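Local coordinates for protein malate dehydrogenase (Entamoeba histolytica, PDB 3I0P) that binds nicotinamide-adenine-dinucleotide and probably catalyses the reversible oxidation of malate to oxaloacetate with it as the redox cofactor, at residues A[74-79]-A[84-89]. Numbering follows the deposited sequence.
Sequences PSIIRE and CVLDGN
Ser75 and Asn89 meet because each side chain swings back beside its own backbone nitrogen, with OG of Ser75 (chi1 -61°) and CG of Asn89 (chi1 -71°) anti to the carbonyl carbon. The pair closes the open end of a beta hairpin, a worked example of two antiparallel strands finishing the border of a larger sheet. Asn89 ND2 donates to Ser75 OG at 2.8 Å, nearly straight (165°) and with the hydroxyl oxygen lying in the amide plane; the same amide also donates to Lys73 O, so two bonds fix its rotation. Ser75 and Asp87 form a regular hydrogen-bonded pair: Ser75 N donates to Asp87 O and Asp87 N to Ser75 O, both at 2.9 Å.

Further along the register slips: Ile77 and Arg78 both lie opposite Val85, a beta bulge in which Ile77 N donates to Val85 O (2.9 Å) and Val85 N to Arg78 O (2.8 Å). The inserted Ile77 turns its side chain over the neighbouring strand, CB against Val85 CG1 and the CG1-CD1 arm across Asp87 CB. On this face Val85 also packs on Phe294 of the second subunit, while Asp87 OD1 accepts from Asn120 in strand 113-121, the next strand of the mixed sheet.

Helix 93-111 covers the other face, touching Pro74, Glu79 and Cys84; Lys107 on it forms a salt bridge with Glu79. There Leu86 reaches over with both methyls, CD1 to Pro74 CB at 4.2 Å and CD2 to Ile76 CG1 at 3.8 Å, and Ile76 leans its CG2 on Cys84 SG at 4.0 Å.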
ATOM      1  N   PRO A  74     -13.687   8.379  22.629  1.00 28.33           N
ATOM      2  CA  PRO A  74     -13.042   7.060  22.690  1.00 28.28           C
ATOM      3  C   PRO A  74     -12.516   6.719  24.086  1.00 28.35           C
ATOM      4  O   PRO A  74     -12.252   7.625  24.880  1.00 28.50           O
ATOM      5  CB  PRO A  74     -11.879   7.204  21.709  1.00 28.15           C
ATOM      6  CG  PRO A  74     -11.576   8.660  21.716  1.00 28.17           C
ATOM      7  CD  PRO A  74     -12.928   9.303  21.772  1.00 28.19           C
ATOM      8  N   SER A  75     -12.376   5.425  24.375  1.00 28.22           N
ATOM      9  CA  SER A  75     -11.801   4.958  25.641  1.00 28.06           C
ATOM     10  C   SER A  75     -10.518   4.180  25.395  1.00 27.90           C
ATOM     11  O   SER A  75     -10.462   3.326  24.506  1.00 27.85           O
ATOM     12  CB  SER A  75     -12.782   4.053  26.390  1.00 28.08           C
ATOM     13  OG  SER A  75     -13.978   4.733  26.721  1.00 28.67           O
ATOM     14  N   ILE A  76      -9.495   4.463  26.196  1.00 27.68           N
ATOM     15  CA  ILE A  76      -8.233   3.734  26.128  1.00 27.44           C
ATOM     16  C   ILE A  76      -8.436   2.322  26.691  1.00 27.82           C
ATOM     17  O   ILE A  76      -8.783   2.158  27.861  1.00 28.01           O
ATOM     18  CB  ILE A  76      -7.098   4.496  26.873  1.00 27.05           C
ATOM     19  CG1 ILE A  76      -6.767   5.799  26.140  1.00 26.48           C
ATOM     20  CG2 ILE A  76      -5.854   3.644  26.978  1.00 26.73           C
ATOM     21  CD1 ILE A  76      -6.135   6.875  27.005  1.00 25.47           C
ATOM     22  N   ILE A  77      -8.245   1.307  25.847  1.00 27.89           N
ATOM     23  CA  ILE A  77      -8.308  -0.089  26.292  1.00 27.88           C
ATOM     24  C   ILE A  77      -6.923  -0.605  26.723  1.00 28.37           C
ATOM     25  O   ILE A  77      -6.787  -1.213  27.788  1.00 28.46           O
ATOM     26  CB  ILE A  77      -8.934  -1.023  25.218  1.00 27.50           C
ATOM     27  CG1 ILE A  77     -10.379  -0.610  24.878  1.00 26.90           C
ATOM     28  CG2 ILE A  77      -8.872  -2.482  25.650  1.00 27.39           C
ATOM     29  CD1 ILE A  77     -11.310  -0.385  26.062  1.00 24.05           C
ATOM     30  N   ARG A  78      -5.907  -0.353  25.899  1.00 28.77           N
ATOM     31  CA  ARG A  78      -4.546  -0.832  26.146  1.00 29.19           C
ATOM     32  C   ARG A  78      -3.554   0.151  25.545  1.00 28.85           C
ATOM     33  O   ARG A  78      -3.597   0.423  24.347  1.00 29.09           O
ATOM     34  CB  ARG A  78      -4.345  -2.229  25.538  1.00 29.46           C
ATOM     35  CG  ARG A  78      -3.315  -3.074  26.287  1.00 32.13           C
ATOM     36  CD  ARG A  78      -2.815  -4.282  25.497  1.00 36.56           C
ATOM     37  NE  ARG A  78      -3.732  -5.424  25.515  1.00 40.19           N
ATOM     38  CZ  ARG A  78      -3.355  -6.695  25.322  1.00 42.95           C
ATOM     39  NH1 ARG A  78      -4.257  -7.676  25.355  1.00 43.32           N
ATOM     40  NH2 ARG A  78      -2.073  -6.998  25.105  1.00 43.06           N
ATOM     41  N   GLU A  79      -2.672   0.695  26.379  1.00 28.58           N
ATOM     42  CA  GLU A  79      -1.706   1.700  25.926  1.00 28.34           C
ATOM     43  C   GLU A  79      -0.256   1.339  26.282  1.00 28.05           C
ATOM     44  O   GLU A  79       0.036   0.981  27.423  1.00 28.34           O
ATOM     45  CB  GLU A  79      -2.075   3.076  26.495  1.00 28.46           C
ATOM     46  CG  GLU A  79      -1.175   4.232  26.056  1.00 29.26           C
ATOM     47  CD  GLU A  79      -1.612   5.581  26.623  1.00 31.66           C
ATOM     48  OE1 GLU A  79      -2.187   5.626  27.742  1.00 31.55           O
ATOM     49  OE2 GLU A  79      -1.370   6.609  25.945  1.00 32.03           O
ATOM     50  N   CYS A  84      -1.572   2.182  21.023  1.00 24.82           N
ATOM     51  CA  CYS A  84      -2.805   2.277  21.789  1.00 24.46           C
ATOM     52  C   CYS A  84      -3.976   1.577  21.090  1.00 24.18           C
ATOM     53  O   CYS A  84      -4.054   1.569  19.858  1.00 23.71           O
ATOM     54  CB  CYS A  84      -3.150   3.740  22.087  1.00 24.54           C
ATOM     55  SG  CYS A  84      -4.495   3.931  23.277  1.00 25.34           S
ATOM     56  N   VAL A  85      -4.866   0.979  21.888  1.00 23.93           N
ATOM     57  CA  VAL A  85      -6.154   0.487  21.393  1.00 23.75           C
ATOM     58  C   VAL A  85      -7.258   1.359  21.967  1.00 23.92           C
ATOM     59  O   VAL A  85      -7.302   1.605  23.171  1.00 23.93           O
ATOM     60  CB  VAL A  85      -6.435  -0.986  21.789  1.00 23.75           C
ATOM     61  CG1 VAL A  85      -7.852  -1.408  21.354  1.00 22.52           C
ATOM     62  CG2 VAL A  85      -5.394  -1.915  21.201  1.00 23.34           C
ATOM     63  N   LEU A  86      -8.145   1.824  21.096  1.00 24.10           N
ATOM     64  CA  LEU A  86      -9.282   2.618  21.518  1.00 24.23           C
ATOM     65  C   LEU A  86     -10.592   1.914  21.192  1.00 24.46           C
ATOM     66  O   LEU A  86     -10.736   1.298  20.135  1.00 24.41           O
ATOM     67  CB  LEU A  86      -9.259   4.000  20.867  1.00 24.12           C
ATOM     68  CG  LEU A  86      -8.062   4.945  21.054  1.00 24.06           C
ATOM     69  CD1 LEU A  86      -8.181   6.120  20.088  1.00 22.58           C
ATOM     70  CD2 LEU A  86      -7.929   5.444  22.488  1.00 23.16           C
ATOM     71  N   ASP A  87     -11.533   2.000  22.129  1.00 24.67           N
ATOM     72  CA  ASP A  87     -12.916   1.635  21.888  1.00 24.80           C
ATOM     73  C   ASP A  87     -13.634   2.926  21.525  1.00 24.43           C
ATOM     74  O   ASP A  87     -13.631   3.885  22.301  1.00 24.72           O
ATOM     75  CB  ASP A  87     -13.506   1.027  23.153  1.00 25.17           C
ATOM     76  CG  ASP A  87     -14.943   0.569  22.983  1.00 26.95           C
ATOM     77  OD1 ASP A  87     -15.456   0.529  21.849  1.00 27.79           O
ATOM     78  OD2 ASP A  87     -15.574   0.246  24.017  1.00 31.67           O
ATOM     79  N   GLY A  88     -14.231   2.954  20.339  1.00 23.89           N
ATOM     80  CA  GLY A  88     -14.846   4.172  19.807  1.00 23.36           C
ATOM     81  C   GLY A  88     -16.154   4.579  20.455  1.00 22.98           C
ATOM     82  O   GLY A  88     -16.650   5.691  20.220  1.00 23.06           O
ATOM     83  N   ASN A  89     -16.715   3.672  21.259  1.00 22.61           N
ATOM     84  CA  ASN A  89     -17.949   3.914  22.015  1.00 21.86           C
ATOM     85  C   ASN A  89     -19.099   4.333  21.119  1.00 21.70           C
ATOM     86  O   ASN A  89     -19.991   5.079  21.535  1.00 21.79           O
ATOM     87  CB  ASN A  89     -17.713   4.951  23.116  1.00 21.67           C
ATOM     88  CG  ASN A  89     -16.863   4.415  24.236  1.00 21.36           C
ATOM     89  OD1 ASN A  89     -17.045   3.281  24.673  1.00 21.68           O
ATOM     90  ND2 ASN A  89     -15.921   5.223  24.709  1.00 21.47           N
TER